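PDB 2J5U: cell shape-determining protein MreC from Listeria monocytogenes, which is probably involved in forming and maintaining the rod shape of the bacterial cell. Local coordinates for residues Ser107-Lys112 and Glu124-Ser129; Met168-Gly173 and Gly192-Val197. All blocks are in the same frame, centred on the assembly; numbering follows the deposited sequence.

Contact 1: residues Ser107-Lys112 and Glu124-Ser129; sequences SGLIGK and ELLTSS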
loop_
_atom_site.group_PDB
_atom_site.type_symbol
_atom_site.label_atom_id
_atom_site.label_comp_id
_atom_site.label_asym_id
_atom_site.label_seq_id
_atom_site.Cartn_x
_atom_site.Cartn_y
_atom_site.Cartn_z
ATOM N N SER A 107 68.387 31.033 -11.767
ATOM C CA SER A 107 68.678 29.695 -12.256
ATOM C C SER A 107 68.916 28.621 -11.193
ATOM O O SER A 107 69.364 27.521 -11.523
ATOM C CB SER A 107 69.864 29.745 -13.229
ATOM O OG SER A 107 70.687 30.875 -12.990
ATOM N N GLY A 108 68.626 28.915 -9.927
ATOM C CA GLY A 108 68.818 27.898 -8.901
ATOM C C GLY A 108 69.210 28.286 -7.484
ATOM O O GLY A 108 69.390 29.458 -7.143
ATOM N N LEU A 109 69.328 27.263 -6.647
ATOM C CA LEU A 109 69.712 27.414 -5.245
ATOM C C LEU A 109 71.225 27.638 -5.140
ATOM O O LEU A 109 72.001 26.932 -5.795
ATOM C CB LEU A 109 69.355 26.135 -4.479
ATOM C CG LEU A 109 69.759 26.098 -3.003
ATOM C CD1 LEU A 109 68.898 27.077 -2.264
ATOM C CD2 LEU A 109 69.573 24.736 -2.402
ATOM N N ILE A 110 71.657 28.600 -4.328
ATOM C CA ILE A 110 73.100 28.798 -4.187
ATOM C C ILE A 110 73.630 28.613 -2.762
ATOM O O ILE A 110 74.835 28.498 -2.558
ATOM C CB ILE A 110 73.566 30.180 -4.709
ATOM C CG1 ILE A 110 73.071 31.291 -3.787
ATOM C CG2 ILE A 110 73.076 30.375 -6.130
ATOM C CD1 ILE A 110 73.722 32.607 -4.029
ATOM N N GLY A 111 72.752 28.587 -1.768
ATOM C CA GLY A 111 73.250 28.391 -0.422
ATOM C C GLY A 111 72.285 28.714 0.685
ATOM O O GLY A 111 71.076 28.768 0.462
ATOM N N LYS A 112 72.823 28.917 1.883
ATOM C CA LYS A 112 71.998 29.251 3.025
ATOM C C LYS A 112 72.691 30.251 3.922
ATOM O O LYS A 112 73.913 30.299 3.991
ATOM C CB LYS A 112 71.642 28.000 3.832
ATOM C CG LYS A 112 72.768 27.412 4.641
ATOM C CD LYS A 112 72.214 26.370 5.595
ATOM C CE LYS A 112 73.302 25.775 6.469
ATOM N NZ LYS A 112 74.429 25.207 5.662
ATOM N N GLU A 124 76.666 30.418 3.170
ATOM C CA GLU A 124 77.488 29.290 2.795
ATOM C C GLU A 124 76.963 28.726 1.493
ATOM O O GLU A 124 75.791 28.372 1.395
ATOM C CB GLU A 124 77.436 28.239 3.897
ATOM C CG GLU A 124 78.187 26.985 3.568
ATOM C CD GLU A 124 78.876 26.404 4.778
ATOM O OE1 GLU A 124 79.732 27.117 5.365
ATOM O OE2 GLU A 124 78.567 25.240 5.138
ATOM N N LEU A 125 77.843 28.638 0.503
ATOM C CA LEU A 125 77.495 28.145 -0.824
ATOM C C LEU A 125 77.425 26.629 -0.952
ATOM O O LEU A 125 78.069 25.902 -0.202
ATOM C CB LEU A 125 78.505 28.671 -1.840
ATOM C CG LEU A 125 78.697 30.186 -1.877
ATOM C CD1 LEU A 125 79.798 30.511 -2.857
ATOM C CD2 LEU A 125 77.402 30.874 -2.262
ATOM N N LEU A 126 76.647 26.152 -1.915
ATOM C CA LEU A 126 76.531 24.721 -2.127
ATOM C C LEU A 126 77.916 24.152 -2.397
ATOM O O LEU A 126 78.232 23.047 -1.947
ATOM C CB LEU A 126 75.600 24.420 -3.306
ATOM C CG LEU A 126 74.125 24.746 -3.057
ATOM C CD1 LEU A 126 73.272 24.461 -4.292
ATOM C CD2 LEU A 126 73.653 23.899 -1.892
ATOM N N THR A 127 78.744 24.920 -3.106
ATOM C CA THR A 127 80.103 24.482 -3.446
ATOM C C THR A 127 81.069 24.457 -2.257
ATOM O O THR A 127 82.242 24.133 -2.414
ATOM C CB THR A 127 80.739 25.378 -4.546
ATOM O OG1 THR A 127 80.733 26.744 -4.117
ATOM C CG2 THR A 127 79.980 25.257 -5.848
ATOM N N SER A 128 80.580 24.795 -1.071
ATOM C CA SER A 128 81.421 24.811 0.119
ATOM C C SER A 128 82.170 23.512 0.393
ATOM O O SER A 128 81.717 22.425 0.022
ATOM C CB SER A 128 80.583 25.156 1.341
ATOM O OG SER A 128 81.356 25.061 2.520
ATOM N N SER A 129 83.313 23.634 1.058
ATOM C CA SER A 129 84.120 22.469 1.400
ATOM C C SER A 129 83.778 21.907 2.778
ATOM O O SER A 129 84.457 21.002 3.261
ATOM C CB SER A 129 85.610 22.813 1.343
ATOM O OG SER A 129 85.913 23.883 2.216
#
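Lys112 and Glu124 face each other as an antiparallel hydrogen-bonded pair. Each residue both donates to and accepts from the other. Glu124 N gives its hydrogen to Lys112 O over 2.9 Å, and Lys112 N reaches Glu124 O at 3.1 Å. Glu124 O has a second, weaker neighbour in Gly111 CA, a CA-H...O contact of 3.1 Å. Gly111 and Leu125 form the next, non-hydrogen-bonded pair. Leu126 N gives a hydrogen bond to Ile110 O (3.0 Å), though the position of that oxygen is less certain. The strands form a beta hairpin in the first of two barrels, a double-barrel layout consistent with the chymotrypsin-like (PA clan) fold. On its other edge strand 108-116 carries a classic beta bulge, where Ile110 and Gly111 both face Val103. Past Leu125 the chain leaves the sheet in a type I turn, closed by Ser128 N bonding to Leu125 O at 2.9 Å. Beyond the hairpin, Thr127 OG1 bonds to Asn84 O, Ser128 OG to Asp130 N and Ser129 N to Asp85 OD1. Leu109 and Leu126 cross at about a right angle, with CG of Leu109 4.1 Å from CD1 of Leu126. With CG anti to its backbone N (chi1 176°), Glu124 runs alongside Lys112 on the same face of the sheet. Lys112 NZ stays 4.2 Å from Glu124 OE2, beyond a salt bridge, so any attraction between the charges is probably modest.

Contact 2: residues Met168-Gly173 and Gly192-Val197; sequences MKFKKG and GTIEKV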
loop_
_atom_site.group_PDB
_atom_site.type_symbol
_atom_site.label_atom_id
_atom_site.label_comp_id
_atom_site.label_asym_id
_atom_site.label_seq_id
_atom_site.Cartn_x
_atom_site.Cartn_y
_atom_site.Cartn_z
ATOM N N MET A 168 64.694 2.125 -6.912
ATOM C CA MET A 168 64.115 3.086 -7.838
ATOM C C MET A 168 65.179 3.331 -8.915
ATOM O O MET A 168 66.372 3.222 -8.637
ATOM C CB MET A 168 63.801 4.368 -7.072
ATOM C CG MET A 168 62.573 5.109 -7.532
ATOM S SD MET A 168 61.969 6.209 -6.231
ATOM C CE MET A 168 61.142 5.054 -5.219
ATOM N N LYS A 169 64.771 3.649 -10.137
ATOM C CA LYS A 169 65.764 3.878 -11.185
ATOM C C LYS A 169 65.793 5.328 -11.666
ATOM O O LYS A 169 64.753 5.916 -11.969
ATOM C CB LYS A 169 65.501 2.956 -12.372
ATOM C CG LYS A 169 64.198 3.257 -13.070
ATOM C CD LYS A 169 64.154 2.653 -14.454
ATOM C CE LYS A 169 64.159 1.145 -14.414
ATOM N NZ LYS A 169 64.211 0.606 -15.801
ATOM N N PHE A 170 66.992 5.897 -11.757
ATOM C CA PHE A 170 67.121 7.283 -12.181
ATOM C C PHE A 170 67.773 7.458 -13.534
ATOM O O PHE A 170 68.629 6.674 -13.935
ATOM C CB PHE A 170 67.879 8.072 -11.121
ATOM C CG PHE A 170 67.296 7.925 -9.753
ATOM C CD1 PHE A 170 67.668 6.866 -8.938
ATOM C CD2 PHE A 170 66.327 8.810 -9.302
ATOM C CE1 PHE A 170 67.081 6.689 -7.693
ATOM C CE2 PHE A 170 65.736 8.641 -8.063
ATOM C CZ PHE A 170 66.112 7.580 -7.257
ATOM N N LYS A 171 67.361 8.510 -14.228
ATOM C CA LYS A 171 67.857 8.800 -15.559
ATOM C C LYS A 171 68.500 10.176 -15.600
ATOM O O LYS A 171 68.046 11.108 -14.938
ATOM C CB LYS A 171 66.691 8.731 -16.549
ATOM C CG LYS A 171 67.072 8.258 -17.936
ATOM C CD LYS A 171 65.846 7.804 -18.729
ATOM C CE LYS A 171 66.259 7.156 -20.049
ATOM N NZ LYS A 171 65.085 6.597 -20.777
ATOM N N LYS A 172 69.569 10.297 -16.375
ATOM C CA LYS A 172 70.265 11.566 -16.509
ATOM C C LYS A 172 69.321 12.638 -17.048
ATOM O O LYS A 172 68.733 12.464 -18.112
ATOM C CB LYS A 172 71.455 11.411 -17.459
ATOM C CG LYS A 172 72.029 12.732 -17.936
ATOM C CD LYS A 172 73.178 12.529 -18.901
ATOM C CE LYS A 172 73.706 13.865 -19.379
ATOM N NZ LYS A 172 74.802 13.684 -20.359
ATOM N N GLY A 173 69.174 13.740 -16.314
ATOM C CA GLY A 173 68.302 14.811 -16.765
ATOM C C GLY A 173 67.147 15.124 -15.832
ATOM O O GLY A 173 66.455 16.144 -15.987
ATOM N N GLY A 192 69.439 21.366 -9.298
ATOM C CA GLY A 192 70.236 20.977 -10.445
ATOM C C GLY A 192 69.700 19.783 -11.208
ATOM O O GLY A 192 68.530 19.433 -11.093
ATOM N N THR A 193 70.576 19.134 -11.967
ATOM C CA THR A 193 70.192 17.998 -12.792
ATOM C C THR A 193 70.994 16.739 -12.529
ATOM O O THR A 193 72.206 16.810 -12.339
ATOM C CB THR A 193 70.364 18.366 -14.263
ATOM O OG1 THR A 193 69.385 19.348 -14.617
ATOM C CG2 THR A 193 70.223 17.145 -15.149
ATOM N N ILE A 194 70.332 15.583 -12.515
ATOM C CA ILE A 194 71.077 14.345 -12.311
ATOM C C ILE A 194 71.963 14.235 -13.530
ATOM O O ILE A 194 71.527 14.459 -14.658
ATOM C CB ILE A 194 70.187 13.095 -12.245
ATOM C CG1 ILE A 194 69.365 13.102 -10.960
ATOM C CG2 ILE A 194 71.054 11.850 -12.288
ATOM C CD1 ILE A 194 68.517 11.865 -10.772
ATOM N N GLU A 195 73.216 13.892 -13.305
ATOM C CA GLU A 195 74.151 13.797 -14.399
ATOM C C GLU A 195 74.707 12.396 -14.456
ATOM O O GLU A 195 74.887 11.834 -15.529
ATOM C CB GLU A 195 75.278 14.795 -14.161
ATOM C CG GLU A 195 76.306 14.883 -15.255
ATOM C CD GLU A 195 75.727 15.442 -16.528
ATOM O OE1 GLU A 195 74.970 16.440 -16.450
ATOM O OE2 GLU A 195 76.034 14.886 -17.604
ATOM N N LYS A 196 74.955 11.832 -13.282
ATOM C CA LYS A 196 75.537 10.504 -13.160
ATOM C C LYS A 196 74.837 9.789 -12.001
ATOM O O LYS A 196 74.379 10.432 -11.058
ATOM C CB LYS A 196 77.035 10.672 -12.860
ATOM C CG LYS A 196 77.953 9.542 -13.275
ATOM C CD LYS A 196 79.432 9.846 -12.944
ATOM C CE LYS A 196 79.742 9.742 -11.445
ATOM N NZ LYS A 196 81.179 10.010 -11.086
ATOM N N VAL A 197 74.747 8.465 -12.075
ATOM C CA VAL A 197 74.114 7.684 -11.010
ATOM C C VAL A 197 74.930 6.435 -10.702
ATOM O O VAL A 197 75.512 5.834 -11.600
ATOM C CB VAL A 197 72.695 7.215 -11.396
ATOM C CG1 VAL A 197 72.116 6.379 -10.273
ATOM C CG2 VAL A 197 71.800 8.405 -11.686
#
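Phe170-Gly173 runs roughly antiparallel to Thr193-Val197, 145° apart end to end, and comes nearest at Lys172 and Glu195, whose CA atoms are 5.0 Å apart. This is a loop lying along an edge of strand 190-199 in the second beta barrel, just before strand 175-178 takes up the sheet pairing. One backbone bond joins them: Gly173 N to Ile194 O, 3.0 Å. Beside it Thr193 turns CG2 onto Gly173 CA. Phe170 meets the strand mainly through its CB, which sits 3.9 Å from Ile194 CD1 and 4.0 Å from Val197 CG2. The Phe170 and Ile194 side chains cross at about a right angle, and both also touch Val139 of strand 135-139. The outer end of the contact is polar and closer to solvent. Lys172 is extended, with CG anti to the backbone N (chi1 165°), and its methylenes pass over the carbonyl oxygens of Ile194 and Glu195. Glu195 starts away from the loop, but its chain bends at chi2 (67°) and brings the carboxylate back alongside. There Lys172 NZ forms a salt bridge with Glu195 OE2 at 3.2 Å.

In the fold
From the N terminus, helix 31-58 precedes the first barrel, which begins with strand 68-77. Contact 1 closes a short hairpin loop of 11 residues, between 107-112 and 124-129. The chain then enters the second barrel at strand 135-139. There contact 2 closes a longer loop of 18 residues, which includes strand 175-178. The two loops follow in series; they neither nest nor cross. The contact centres are 20 Å apart, and their nearest atoms about 6 Å. The barrels are tied more directly by a backbone hydrogen bond between Leu109 and Phe190, where strand 190-199 begins. Finally, strand 221-227 returns the chain to the first barrel, beside strand 102-105.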